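Local coordinates for protein-glutamine gamma-glutamyltransferase 2 (Pagrus major, PDB 1G0D), which forms calcium-dependent isopeptide cross-links between protein glutamine side chains and lysines, and probably also attaches small primary amines to such glutamines, at residues G499-A504 against T531-K536; D301-L306 against Q359-G364; E599-Y604 against F651-T656. All coordinates share one frame; numbering follows the deposited sequence.

The three contacts lie in series along the chain: contact 2, contact 1, contact 3. Contact 2 joins two loops of the catalytic core. The side chain of Gln359 there is about 6 Å from that of Asp355 and about 7 Å from that of His332, both active-site residues alongside Cys272. Contact 1 ends a beta hairpin at the surface; its centre is about 43 Å from that of contact 2. Its Val532 side chain is about 11 Å from that of Ser476, in the probable GTP site. Contact 3 belongs to the C-terminal Ig-like domain. Its centre is about 46 Å from that of contact 2, across the chain's centre, and about 65 Å from that of contact 1.

Contact 1. Residues G499-A504 against T531-K536; sequences GRDAHA and TVPAHK
His503 and Thr531 form a non-hydrogen-bonded antiparallel pair. Their side chains lie side by side and point the same way. ND1 of His503 is hydrogen-bonded to OG1 of Thr531 at 2.8 Å, and either may be the donor. The hydroxyl meets the edge of the imidazole, near its plane. OG1 of Thr531 is anti to its backbone N (chi1 -174°), which leaves CG2 between N and the carbonyl carbon.

Ala502 and Val532 follow as a hydrogen-bonded pair, with side chains on the other face of the sheet. Ala502 N bonds Val532 O at 3.0 Å, and Val532 N bonds Ala502 O at 2.8 Å. Val532 O also accepts a bond from ND2 of Asn496.

Beyond the strands, the side chain of Asp501 crosses Pro533 at a slant. Its OD1 is 3.3 Å from CA of Pro533. The same oxygen takes a weak hydrogen bond from Ala534 N at 3.4 Å.

This is the open end of the hairpin of strands 502-513 and 525-532, at the border of its sheet. The backbone bonds of Ala502 and Val532 fix the register. The bond between exposed His503 and Thr531 adds to it on one face; Asp501 adds a weak one just beyond.

Contact 2. Residues D301-L306 against Q359-G364; sequences DVDGNL and QELSDG
Asp303 and Leu361 carry this meeting of two loops. Asp303 sits in a type I' beta turn from Val302 to Asn305. Its side chain crosses that of Leu361. CB of Asp303 lies against CD2 of Leu361 and is 4.0 Å from CB of Glu360. The next carbon, CG, is anti to the backbone N (chi1 -159°) and packs on CB and CD2 of Leu361. The two carboxylate oxygens then part. OD1 accepts a hydrogen bond from Leu361 N at 2.8 Å, with an N-H...O angle of 160°. The donor stands well above the carboxylate plane, 58° out of it. OD1 is also 3.5 Å from CB of Glu360. OD2 lies 3.3 Å from CB of Leu361 and takes a weak bond from a water. That water donates a firmer bond to Leu361 O at 2.9 Å. One carboxylate therefore holds the backbone of Leu361 directly at N, and more loosely at O through the water.

Glu360 reaches toward the other loop and bends at chi2; its CG and CD lie against CA and O of Asp301. Its OE2 remains 5.5 Å from OD1 of Asp301; if both are ionised, they would be expected to repel mildly. Gln359 brings NE2 to 3.7 Å from CA of Asp303. That amide nitrogen is hydrogen-bonded to His300 O.

The loop of Asp303 leads from strand 290-298, in the sheet that also holds 350-355 and 368-372, to strand 307-312 of a mixed sheet. The loop of Leu361 joins 350-355 to 368-372 within the first sheet. Asp303 and Gln359 both rest on Phe389 of helix 387-395, and Leu306 touches the same helix. Leu306 also makes a backbone hydrogen bond with Asp397, a probable calcium ligand at the start of strand 397-403.

Contact 3. Residues E599-Y604 against F651-T656; sequences EPLTAY and FSPMRT
The ring of Phe651 meets Leu601 over one face and Ala603 at its edge. CD1 of Leu601 stands 3.4 Å from the ring centroid, 18° off the ring normal, in a CH-pi contact. The methyl is shifted toward the rim, on the side of CE1 and CZ. CB of Ala603 lies in the ring plane, 3.9 Å from CE1. Phe651 also touches Leu627 from a neighbouring loop. Leu601 and Phe651 each hold CG between their own backbone N and carbonyl carbon (chi1 45° and 70°), and from there Leu601 CD1 comes over the ring.

The other branch of Leu601 turns to Pro653. The two side chains meet tip to tip, with CD2 of Leu601 3.6 Å from CG of Pro653. In the backbone, Leu601 and Phe651 are a hydrogen-bonded antiparallel pair. Leu601 N bonds Phe651 O at 2.7 Å, and Phe651 N bonds Leu601 O at 2.8 Å. Leu601 O has a second partner in the hydroxyl of Ser650. OG of Ser652 lies 2.9 Å from Pro600 N, but a proline nitrogen has no hydrogen to share, so this is a contact and not a bond.

The pairing ends at Phe651, and after Pro653 the second segment turns away from strand 601-608. Arg655 then forms salt bridges with Glu26, Glu158 and Glu181, which tie this domain to earlier parts of the chain.

Strand 601-608 is the middle strand of a small antiparallel sheet, and strand 644-651 borders it. The contact closes the end of this strand pair in the Ig-like beta-sandwich of the transglutaminase C-terminal domain.

Contact 1. Residues G499-A504 against T531-K536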
loop_
_atom_site.group_PDB
_atom_site.type_symbol
_atom_site.label_atom_id
_atom_site.label_comp_id
_atom_site.label_asym_id
_atom_site.label_seq_id
_atom_site.Cartn_x
_atom_site.Cartn_y
_atom_site.Cartn_z
ATOM N N GLY A 499 29.530 -30.261 24.706
ATOM C CA GLY A 499 30.074 -31.529 25.150
ATOM C C GLY A 499 29.648 -32.037 26.505
ATOM O O GLY A 499 29.585 -33.253 26.699
ATOM N N ARG A 500 29.364 -31.123 27.430
ATOM C CA ARG A 500 28.955 -31.478 28.786
ATOM C C ARG A 500 27.452 -31.259 28.962
ATOM O O ARG A 500 26.866 -30.428 28.269
ATOM C CB ARG A 500 29.737 -30.634 29.797
ATOM C CG ARG A 500 31.135 -30.258 29.306
ATOM C CD ARG A 500 31.991 -29.573 30.368
ATOM N NE ARG A 500 32.721 -30.504 31.239
ATOM C CZ ARG A 500 34.002 -30.838 31.090
ATOM N NH1 ARG A 500 34.718 -30.327 30.098
ATOM N NH2 ARG A 500 34.576 -31.668 31.953
ATOM N N ASP A 501 26.841 -32.023 29.876
ATOM C CA ASP A 501 25.403 -31.945 30.170
ATOM C C ASP A 501 25.011 -30.580 30.688
ATOM O O ASP A 501 25.768 -29.963 31.424
ATOM C CB ASP A 501 25.042 -32.975 31.216
ATOM C CG ASP A 501 24.608 -34.263 30.609
ATOM O OD1 ASP A 501 25.162 -34.620 29.544
ATOM O OD2 ASP A 501 23.707 -34.911 31.186
ATOM N N ALA A 502 23.815 -30.117 30.339
ATOM C CA ALA A 502 23.402 -28.788 30.746
ATOM C C ALA A 502 22.040 -28.757 31.343
ATOM O O ALA A 502 21.070 -29.185 30.736
ATOM C CB ALA A 502 23.440 -27.879 29.581
ATOM N N HIS A 503 21.964 -28.227 32.543
ATOM C CA HIS A 503 20.693 -28.141 33.232
ATOM C C HIS A 503 20.264 -26.677 33.223
ATOM O O HIS A 503 21.037 -25.799 33.593
ATOM C CB HIS A 503 20.849 -28.659 34.677
ATOM C CG HIS A 503 22.105 -29.459 34.919
ATOM N ND1 HIS A 503 22.194 -30.809 34.646
ATOM C CD2 HIS A 503 23.300 -29.109 35.453
ATOM C CE1 HIS A 503 23.384 -31.254 35.001
ATOM N NE2 HIS A 503 24.077 -30.242 35.495
ATOM N N ALA A 504 19.040 -26.403 32.793
ATOM C CA ALA A 504 18.577 -25.024 32.742
ATOM C C ALA A 504 17.082 -24.894 33.059
ATOM O O ALA A 504 16.365 -25.886 33.227
ATOM C CB ALA A 504 18.905 -24.413 31.367
ATOM N N THR A 531 17.292 -30.781 31.835
ATOM C CA THR A 531 18.704 -31.180 31.800
ATOM C C THR A 531 18.841 -31.854 30.458
ATOM O O THR A 531 18.305 -32.938 30.221
ATOM C CB THR A 531 19.173 -32.145 32.926
ATOM O OG1 THR A 531 20.604 -32.301 32.821
ATOM C CG2 THR A 531 18.474 -33.503 32.829
ATOM N N VAL A 532 19.498 -31.159 29.546
ATOM C CA VAL A 532 19.670 -31.684 28.233
ATOM C C VAL A 532 21.121 -32.051 28.068
ATOM O O VAL A 532 22.021 -31.258 28.286
ATOM C CB VAL A 532 19.228 -30.678 27.203
ATOM C CG1 VAL A 532 19.238 -31.334 25.837
ATOM C CG2 VAL A 532 17.831 -30.193 27.546
ATOM N N PRO A 533 21.360 -33.297 27.699
ATOM C CA PRO A 533 22.660 -33.911 27.485
ATOM C C PRO A 533 23.414 -33.442 26.273
ATOM O O PRO A 533 22.817 -33.003 25.294
ATOM C CB PRO A 533 22.339 -35.390 27.392
ATOM C CG PRO A 533 20.863 -35.511 27.766
ATOM C CD PRO A 533 20.252 -34.235 27.464
ATOM N N ALA A 534 24.736 -33.578 26.329
ATOM C CA ALA A 534 25.578 -33.165 25.233
ATOM C C ALA A 534 25.022 -33.735 23.963
ATOM O O ALA A 534 24.474 -34.846 23.932
ATOM C CB ALA A 534 26.994 -33.657 25.433
ATOM N N HIS A 535 25.176 -32.948 22.915
ATOM C CA HIS A 535 24.728 -33.313 21.591
ATOM C C HIS A 535 23.408 -34.017 21.509
ATOM O O HIS A 535 23.224 -34.882 20.668
ATOM C CB HIS A 535 25.798 -34.125 20.922
ATOM C CG HIS A 535 27.157 -33.590 21.177
ATOM N ND1 HIS A 535 28.133 -34.313 21.825
ATOM C CD2 HIS A 535 27.703 -32.386 20.902
ATOM C CE1 HIS A 535 29.225 -33.578 21.933
ATOM N NE2 HIS A 535 28.990 -32.403 21.381
ATOM N N LYS A 536 22.485 -33.639 22.375
ATOM C CA LYS A 536 21.157 -34.211 22.345
ATOM C C LYS A 536 20.227 -33.020 22.456
ATOM O O LYS A 536 20.678 -31.940 22.789
ATOM C CB LYS A 536 20.981 -35.164 23.515
ATOM C CG LYS A 536 20.695 -36.621 23.093
ATOM C CD LYS A 536 21.790 -37.225 22.182
ATOM C CE LYS A 536 21.444 -38.661 21.759
ATOM N NZ LYS A 536 22.647 -39.451 21.336
#

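Contact 2. Residues D301-L306 against Q359-G364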
loop_
_atom_site.group_PDB
_atom_site.type_symbol
_atom_site.label_atom_id
_atom_site.label_comp_id
_atom_site.label_asym_id
_atom_site.label_seq_id
_atom_site.Cartn_x
_atom_site.Cartn_y
_atom_site.Cartn_z
ATOM N N ASP A 301 7.441 1.169 16.048
ATOM C CA ASP A 301 7.228 1.545 17.455
ATOM C C ASP A 301 8.282 2.426 18.114
ATOM O O ASP A 301 7.983 3.241 18.980
ATOM C CB ASP A 301 7.191 0.261 18.257
ATOM C CG ASP A 301 8.382 -0.664 17.914
ATOM O OD1 ASP A 301 8.288 -1.380 16.896
ATOM O OD2 ASP A 301 9.413 -0.678 18.642
ATOM N N VAL A 302 9.520 2.171 17.717
ATOM C CA VAL A 302 10.741 2.798 18.196
ATOM C C VAL A 302 10.807 4.344 18.065
ATOM O O VAL A 302 11.588 5.033 18.745
ATOM C CB VAL A 302 11.896 2.032 17.473
ATOM C CG1 VAL A 302 12.808 2.944 16.731
ATOM C CG2 VAL A 302 12.600 1.159 18.460
ATOM N N ASP A 303 9.964 4.901 17.203
ATOM C CA ASP A 303 9.960 6.338 17.036
ATOM C C ASP A 303 11.348 6.905 16.699
ATOM O O ASP A 303 11.880 7.805 17.367
ATOM C CB ASP A 303 9.433 6.994 18.290
ATOM C CG ASP A 303 8.932 8.388 18.034
ATOM O OD1 ASP A 303 8.073 8.548 17.126
ATOM O OD2 ASP A 303 9.406 9.320 18.735
ATOM N N GLY A 304 11.941 6.348 15.655
ATOM C CA GLY A 304 13.217 6.840 15.210
ATOM C C GLY A 304 14.454 6.538 15.998
ATOM O O GLY A 304 15.511 6.904 15.527
ATOM N N ASN A 305 14.362 5.893 17.151
ATOM C CA ASN A 305 15.560 5.590 17.917
ATOM C C ASN A 305 16.247 4.308 17.524
ATOM O O ASN A 305 15.661 3.246 17.559
ATOM C CB ASN A 305 15.228 5.546 19.380
ATOM C CG ASN A 305 15.053 6.894 19.925
ATOM O OD1 ASN A 305 16.027 7.559 20.250
ATOM N ND2 ASN A 305 13.804 7.349 19.997
ATOM N N LEU A 306 17.521 4.402 17.196
ATOM C CA LEU A 306 18.263 3.236 16.738
ATOM C C LEU A 306 18.716 2.307 17.853
ATOM O O LEU A 306 19.261 1.226 17.593
ATOM C CB LEU A 306 19.460 3.701 15.894
ATOM C CG LEU A 306 19.347 3.966 14.380
ATOM C CD1 LEU A 306 17.917 4.000 13.916
ATOM C CD2 LEU A 306 20.014 5.273 14.053
ATOM N N GLN A 359 3.849 8.517 12.091
ATOM C CA GLN A 359 4.949 8.087 12.912
ATOM C C GLN A 359 4.523 8.090 14.330
ATOM O O GLN A 359 3.854 9.018 14.807
ATOM C CB GLN A 359 6.171 8.970 12.771
ATOM C CG GLN A 359 7.379 8.339 13.480
ATOM C CD GLN A 359 7.667 6.828 13.148
ATOM O OE1 GLN A 359 7.913 6.459 11.986
ATOM N NE2 GLN A 359 7.668 5.970 14.194
ATOM N N GLU A 360 4.916 6.997 14.977
ATOM C CA GLU A 360 4.635 6.701 16.366
ATOM C C GLU A 360 4.279 7.856 17.302
ATOM O O GLU A 360 3.104 8.091 17.603
ATOM C CB GLU A 360 5.812 5.890 16.950
ATOM C CG GLU A 360 5.667 4.380 16.727
ATOM C CD GLU A 360 4.752 3.694 17.751
ATOM O OE1 GLU A 360 4.329 4.355 18.725
ATOM O OE2 GLU A 360 4.464 2.489 17.580
ATOM N N LEU A 361 5.297 8.608 17.701
ATOM C CA LEU A 361 5.095 9.634 18.674
ATOM C C LEU A 361 4.760 11.128 18.456
ATOM O O LEU A 361 5.197 11.981 19.230
ATOM C CB LEU A 361 6.222 9.448 19.685
ATOM C CG LEU A 361 6.056 8.202 20.606
ATOM C CD1 LEU A 361 4.868 7.326 20.209
ATOM C CD2 LEU A 361 7.325 7.354 20.589
ATOM N N SER A 362 4.013 11.443 17.397
ATOM C CA SER A 362 3.448 12.798 17.173
ATOM C C SER A 362 2.165 12.294 16.605
ATOM O O SER A 362 2.065 12.026 15.399
ATOM C CB SER A 362 4.147 13.657 16.135
ATOM O OG SER A 362 3.799 15.023 16.399
ATOM N N ASP A 363 1.190 12.196 17.506
ATOM C CA ASP A 363 -0.075 11.536 17.236
ATOM C C ASP A 363 -0.864 11.681 15.935
ATOM O O ASP A 363 -1.535 12.684 15.675
ATOM C CB ASP A 363 -0.978 11.593 18.514
ATOM C CG ASP A 363 -1.716 12.920 18.728
ATOM O OD1 ASP A 363 -1.081 13.984 18.923
ATOM O OD2 ASP A 363 -2.966 12.868 18.742
ATOM N N GLY A 364 -0.741 10.608 15.141
ATOM C CA GLY A 364 -1.395 10.457 13.852
ATOM C C GLY A 364 -1.142 11.706 13.086
ATOM O O GLY A 364 -1.980 12.196 12.329
HETATM O O HOH W 1 7.974 12.314 19.786
#

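Contact 3. Residues E599-Y604 against F651-T656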
loop_
_atom_site.group_PDB
_atom_site.type_symbol
_atom_site.label_atom_id
_atom_site.label_comp_id
_atom_site.label_asym_id
_atom_site.label_seq_id
_atom_site.Cartn_x
_atom_site.Cartn_y
_atom_site.Cartn_z
ATOM N N GLU A 599 -21.399 -9.494 -21.126
ATOM C CA GLU A 599 -22.130 -10.739 -21.253
ATOM C C GLU A 599 -22.299 -11.272 -19.825
ATOM O O GLU A 599 -21.318 -11.522 -19.104
ATOM C CB GLU A 599 -21.301 -11.738 -22.068
ATOM C CG GLU A 599 -22.043 -12.609 -23.058
ATOM C CD GLU A 599 -21.816 -12.151 -24.482
ATOM O OE1 GLU A 599 -22.264 -11.028 -24.817
ATOM O OE2 GLU A 599 -21.193 -12.906 -25.264
ATOM N N PRO A 600 -23.549 -11.412 -19.383
ATOM C CA PRO A 600 -23.886 -11.908 -18.051
ATOM C C PRO A 600 -23.274 -13.241 -17.687
ATOM O O PRO A 600 -23.435 -14.215 -18.416
ATOM C CB PRO A 600 -25.407 -11.982 -18.091
ATOM C CG PRO A 600 -25.792 -10.895 -19.063
ATOM C CD PRO A 600 -24.752 -11.015 -20.133
ATOM N N LEU A 601 -22.589 -13.291 -16.540
ATOM C CA LEU A 601 -21.985 -14.546 -16.080
ATOM C C LEU A 601 -22.250 -14.750 -14.591
ATOM O O LEU A 601 -22.652 -13.801 -13.891
ATOM C CB LEU A 601 -20.470 -14.591 -16.336
ATOM C CG LEU A 601 -19.601 -13.388 -16.006
ATOM C CD1 LEU A 601 -19.597 -13.143 -14.518
ATOM C CD2 LEU A 601 -18.205 -13.645 -16.509
ATOM N N THR A 602 -22.019 -15.987 -14.124
ATOM C CA THR A 602 -22.224 -16.383 -12.724
ATOM C C THR A 602 -20.950 -16.918 -12.067
ATOM O O THR A 602 -20.314 -17.869 -12.553
ATOM C CB THR A 602 -23.351 -17.464 -12.593
ATOM O OG1 THR A 602 -24.550 -16.938 -13.151
ATOM C CG2 THR A 602 -23.656 -17.806 -11.138
ATOM N N ALA A 603 -20.619 -16.272 -10.947
ATOM C CA ALA A 603 -19.467 -16.575 -10.104
ATOM C C ALA A 603 -20.005 -17.322 -8.890
ATOM O O ALA A 603 -21.073 -16.993 -8.361
ATOM C CB ALA A 603 -18.773 -15.270 -9.670
ATOM N N TYR A 604 -19.236 -18.309 -8.446
ATOM C CA TYR A 604 -19.606 -19.182 -7.344
ATOM C C TYR A 604 -18.577 -19.242 -6.240
ATOM O O TYR A 604 -17.438 -19.625 -6.478
ATOM C CB TYR A 604 -19.783 -20.602 -7.863
ATOM C CG TYR A 604 -20.877 -20.732 -8.882
ATOM C CD1 TYR A 604 -20.618 -20.558 -10.235
ATOM C CD2 TYR A 604 -22.193 -20.983 -8.487
ATOM C CE1 TYR A 604 -21.651 -20.621 -11.173
ATOM C CE2 TYR A 604 -23.225 -21.047 -9.409
ATOM C CZ TYR A 604 -22.956 -20.860 -10.752
ATOM O OH TYR A 604 -23.999 -20.869 -11.656
ATOM N N PHE A 651 -23.204 -11.285 -12.927
ATOM C CA PHE A 651 -22.762 -9.953 -13.319
ATOM C C PHE A 651 -22.137 -9.996 -14.715
ATOM O O PHE A 651 -21.846 -11.079 -15.238
ATOM C CB PHE A 651 -21.793 -9.377 -12.278
ATOM C CG PHE A 651 -20.461 -10.054 -12.246
ATOM C CD1 PHE A 651 -20.295 -11.246 -11.560
ATOM C CD2 PHE A 651 -19.376 -9.518 -12.932
ATOM C CE1 PHE A 651 -19.067 -11.896 -11.568
ATOM C CE2 PHE A 651 -18.160 -10.166 -12.938
ATOM C CZ PHE A 651 -18.007 -11.355 -12.261
ATOM N N SER A 652 -21.965 -8.825 -15.327
ATOM C CA SER A 652 -21.408 -8.736 -16.674
ATOM C C SER A 652 -20.085 -7.961 -16.675
ATOM O O SER A 652 -20.079 -6.741 -16.472
ATOM C CB SER A 652 -22.420 -8.039 -17.584
ATOM O OG SER A 652 -23.503 -8.903 -17.912
ATOM N N PRO A 653 -18.951 -8.644 -16.948
ATOM C CA PRO A 653 -17.695 -7.894 -16.936
ATOM C C PRO A 653 -17.801 -6.517 -17.621
ATOM O O PRO A 653 -18.667 -6.285 -18.458
ATOM C CB PRO A 653 -16.715 -8.854 -17.600
ATOM C CG PRO A 653 -17.251 -10.204 -17.244
ATOM C CD PRO A 653 -18.744 -10.059 -17.313
ATOM N N MET A 654 -16.946 -5.587 -17.223
ATOM C CA MET A 654 -17.001 -4.266 -17.784
ATOM C C MET A 654 -15.916 -4.030 -18.811
ATOM O O MET A 654 -16.120 -3.342 -19.798
ATOM C CB MET A 654 -16.888 -3.253 -16.666
ATOM C CG MET A 654 -18.110 -3.201 -15.825
ATOM S SD MET A 654 -17.905 -2.169 -14.380
ATOM C CE MET A 654 -16.608 -3.084 -13.406
ATOM N N ARG A 655 -14.739 -4.574 -18.571
ATOM C CA ARG A 655 -13.639 -4.417 -19.507
ATOM C C ARG A 655 -13.050 -5.793 -19.830
ATOM O O ARG A 655 -13.204 -6.788 -19.104
ATOM C CB ARG A 655 -12.546 -3.500 -18.923
ATOM C CG ARG A 655 -12.882 -1.997 -18.834
ATOM C CD ARG A 655 -11.714 -1.210 -18.231
ATOM N NE ARG A 655 -11.689 -1.262 -16.767
ATOM C CZ ARG A 655 -10.586 -1.244 -16.023
ATOM N NH1 ARG A 655 -9.403 -1.174 -16.594
ATOM N NH2 ARG A 655 -10.664 -1.279 -14.701
ATOM N N THR A 656 -12.359 -5.850 -20.946
ATOM C CA THR A 656 -11.787 -7.097 -21.371
ATOM C C THR A 656 -10.414 -7.241 -20.749
ATOM O O THR A 656 -9.898 -6.288 -20.183
ATOM C CB THR A 656 -11.755 -7.125 -22.902
ATOM O OG1 THR A 656 -10.986 -8.249 -23.323
ATOM C CG2 THR A 656 -11.177 -5.820 -23.473
#